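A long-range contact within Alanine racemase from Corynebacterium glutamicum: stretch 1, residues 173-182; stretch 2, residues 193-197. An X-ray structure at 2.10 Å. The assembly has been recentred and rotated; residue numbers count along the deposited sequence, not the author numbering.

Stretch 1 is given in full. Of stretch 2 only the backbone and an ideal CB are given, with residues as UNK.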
# COMPACT_ATOMS: atom_id res chain seq x y z
N GLN B 173 -13.66 25.38 -17.24
CA GLN B 173 -14.20 24.99 -15.95
C GLN B 173 -14.50 26.22 -15.09
O GLN B 173 -15.53 26.28 -14.41
CB GLN B 173 -13.23 24.08 -15.19
CG GLN B 173 -13.10 22.68 -15.76
CD GLN B 173 -12.41 21.73 -14.79
OE1 GLN B 173 -13.00 21.32 -13.78
NE2 GLN B 173 -11.16 21.39 -15.08
N ILE B 174 -13.60 27.20 -15.12
CA ILE B 174 -13.77 28.42 -14.34
C ILE B 174 -15.01 29.17 -14.80
O ILE B 174 -15.75 29.72 -13.98
CB ILE B 174 -12.54 29.35 -14.45
CG1 ILE B 174 -11.32 28.68 -13.81
CG2 ILE B 174 -12.80 30.67 -13.71
CD1 ILE B 174 -11.54 28.34 -12.36
N ILE B 175 -15.23 29.22 -16.10
CA ILE B 175 -16.41 29.90 -16.62
C ILE B 175 -17.67 29.27 -16.02
O ILE B 175 -18.54 29.97 -15.51
CB ILE B 175 -16.50 29.82 -18.16
CG1 ILE B 175 -15.41 30.70 -18.79
CG2 ILE B 175 -17.87 30.28 -18.63
CD1 ILE B 175 -15.39 30.65 -20.30
N ALA B 176 -17.76 27.94 -16.08
CA ALA B 176 -18.91 27.23 -15.54
C ALA B 176 -19.03 27.42 -14.02
O ALA B 176 -20.13 27.54 -13.49
CB ALA B 176 -18.80 25.75 -15.87
N PHE B 177 -17.89 27.45 -13.34
CA PHE B 177 -17.87 27.63 -11.89
C PHE B 177 -18.42 29.00 -11.51
O PHE B 177 -19.20 29.13 -10.57
CB PHE B 177 -16.44 27.48 -11.36
CG PHE B 177 -16.32 27.58 -9.86
CD1 PHE B 177 -16.89 26.63 -9.03
CD2 PHE B 177 -15.60 28.63 -9.28
CE1 PHE B 177 -16.74 26.71 -7.65
CE2 PHE B 177 -15.45 28.71 -7.91
CZ PHE B 177 -16.02 27.74 -7.09
N ARG B 178 -18.02 30.03 -12.25
CA ARG B 178 -18.48 31.38 -11.97
C ARG B 178 -19.97 31.53 -12.27
O ARG B 178 -20.65 32.37 -11.68
CB ARG B 178 -17.67 32.39 -12.79
CG ARG B 178 -16.24 32.50 -12.30
CD ARG B 178 -15.37 33.36 -13.19
NE ARG B 178 -14.03 33.50 -12.61
CZ ARG B 178 -13.01 34.07 -13.22
NH1 ARG B 178 -13.15 34.57 -14.45
NH2 ARG B 178 -11.83 34.15 -12.61
N ARG B 179 -20.47 30.71 -13.18
CA ARG B 179 -21.87 30.73 -13.53
C ARG B 179 -22.65 30.17 -12.34
O ARG B 179 -23.72 30.68 -11.98
CB ARG B 179 -22.09 29.87 -14.78
CG ARG B 179 -23.51 29.80 -15.29
CD ARG B 179 -23.52 29.39 -16.76
NE ARG B 179 -22.89 28.09 -16.99
CZ ARG B 179 -22.02 27.84 -17.97
NH1 ARG B 179 -21.67 28.81 -18.81
NH2 ARG B 179 -21.50 26.63 -18.11
N ALA B 180 -22.09 29.14 -11.72
CA ALA B 180 -22.70 28.51 -10.56
C ALA B 180 -22.69 29.46 -9.35
O ALA B 180 -23.69 29.59 -8.65
CB ALA B 180 -21.96 27.22 -10.22
N LEU B 181 -21.56 30.11 -9.13
CA LEU B 181 -21.42 31.03 -8.00
C LEU B 181 -22.40 32.20 -8.10
O LEU B 181 -22.98 32.63 -7.09
CB LEU B 181 -19.98 31.55 -7.93
CG LEU B 181 -19.61 32.45 -6.75
CD1 LEU B 181 -19.94 31.77 -5.43
CD2 LEU B 181 -18.13 32.79 -6.81
N ALA B 182 -22.59 32.72 -9.31
CA ALA B 182 -23.51 33.83 -9.51
C ALA B 182 -24.95 33.38 -9.24
O ALA B 182 -25.74 34.11 -8.64
CB ALA B 182 -23.39 34.38 -10.93
N UNK B 193 -16.30 32.07 0.99
CA UNK B 193 -14.99 31.51 0.71
C UNK B 193 -15.04 30.41 -0.34
O UNK B 193 -15.57 29.32 -0.10
CB UNK B 193 -14.37 30.97 2.00
N UNK B 194 -14.47 30.70 -1.51
CA UNK B 194 -14.47 29.74 -2.60
C UNK B 194 -13.04 29.38 -2.98
O UNK B 194 -12.10 30.14 -2.72
CB UNK B 194 -15.22 30.30 -3.81
N UNK B 195 -12.88 28.21 -3.60
CA UNK B 195 -11.56 27.74 -4.01
C UNK B 195 -11.61 26.75 -5.17
O UNK B 195 -12.56 26.00 -5.32
CB UNK B 195 -10.85 27.09 -2.82
N UNK B 196 -10.56 26.76 -5.98
CA UNK B 196 -10.45 25.87 -7.13
C UNK B 196 -9.01 25.39 -7.34
O UNK B 196 -8.78 24.35 -7.94
CB UNK B 196 -10.95 26.58 -8.39
N UNK B 197 -8.05 26.15 -6.82
CA UNK B 197 -6.63 25.84 -7.00
C UNK B 197 -5.96 24.69 -6.25
O UNK B 197 -5.86 24.70 -5.03
CB UNK B 197 -5.85 27.11 -6.64

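Stretch 1 is helical throughout, its backbone held by i to i-4 hydrogen bonds such as Phe 177 N to Gln 173 O (2.8 Å). Residues spaced three or four apart therefore share a side, and Ile 174, Phe 177 and Leu 181 form the surface that stretch 2 meets. It is apolar, with no side-chain charge, donor or acceptor.

Position 193 has an extended backbone (phi/psi -124/111), and nothing of stretch 1 lies within 5.5 Å of its ideal CB, so many side chains would be compatible. The residue is Val 193, which makes no contact with the helix.

At position 194, also extended (-119/157), CA-to-CB points toward the helix. The ideal CB lies 4.2 Å from Phe 177 CZ and 4.9 Å from Leu 181 CD2, so a side chain leaves beside the tip of the ring and can reach the Leu 181 methyl. A medium-sized apolar group such as leucine would suit these neighbours; a polar one would need its partners elsewhere. The deposited residue is Asn 194, chi1 -53° (m). Asn 194 CB sits at the edge of the ring, 4.3 Å from Phe 177 CZ, and Asn 194 ND2 packs 3.4 Å from Leu 181 CD2. That methyl cannot accept a hydrogen bond; the amide's polar atoms find their partners outside the helix segment.

Position 195 turns its CA-to-CB bond away, with no atom of stretch 1 within 5.5 Å of the ideal CB, so the helix leaves the choice wide. It is His 195, chi1 42° (p), whose nearest side-chain approach is His 195 CB to Phe 177 CZ, 6.7 Å. The backbone makes the contact instead: His 195 O lies 4.3 Å from Phe 177 CZ.

Position 196 again points toward stretch 1. Its ideal CB is 4.4 Å from Ile 174 CD1 and 5.0 Å from Phe 177 CE2, a site within reach of both a methyl and an aromatic ring. Valine, isoleucine or leucine could exploit both, while a charged group would find no partner among these atoms. The residue is Val 196, chi1 -59° (m). Both methyls lie near Ile 174 CD1, Val 196 CG2 at 4.0 Å and Val 196 CG1 at 4.3 Å. Val 196 CG1 also covers one face of the ring, 3.5 Å from Phe 177 CE2; it stands 3.9 Å from the Phe 177 ring centroid and 25° off the normal, a CH-pi contact.

Position 197 has nothing of stretch 1 within 5.5 Å of its ideal CB, so the helix favours no side chain. It is Cys 197, without contact to stretch 1.

Stretch 2, residues 193-197: VNHVC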
# COMPACT_ATOMS: atom_id res chain seq x y z
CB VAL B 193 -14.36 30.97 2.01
CG1 VAL B 193 -12.96 30.45 1.75
CG2 VAL B 193 -14.34 32.08 3.06
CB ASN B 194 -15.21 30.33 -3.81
CG ASN B 194 -16.60 30.83 -3.45
OD1 ASN B 194 -17.44 30.07 -2.96
ND2 ASN B 194 -16.86 32.12 -3.69
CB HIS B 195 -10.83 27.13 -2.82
CG HIS B 195 -11.68 26.27 -1.94
ND1 HIS B 195 -11.64 24.89 -1.99
CD2 HIS B 195 -12.56 26.58 -0.96
CE1 HIS B 195 -12.45 24.39 -1.07
NE2 HIS B 195 -13.02 25.40 -0.43
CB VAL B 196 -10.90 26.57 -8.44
CG1 VAL B 196 -12.34 27.05 -8.31
CG2 VAL B 196 -9.97 27.75 -8.74
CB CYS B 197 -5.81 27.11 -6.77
SG CYS B 197 -5.87 28.30 -8.14
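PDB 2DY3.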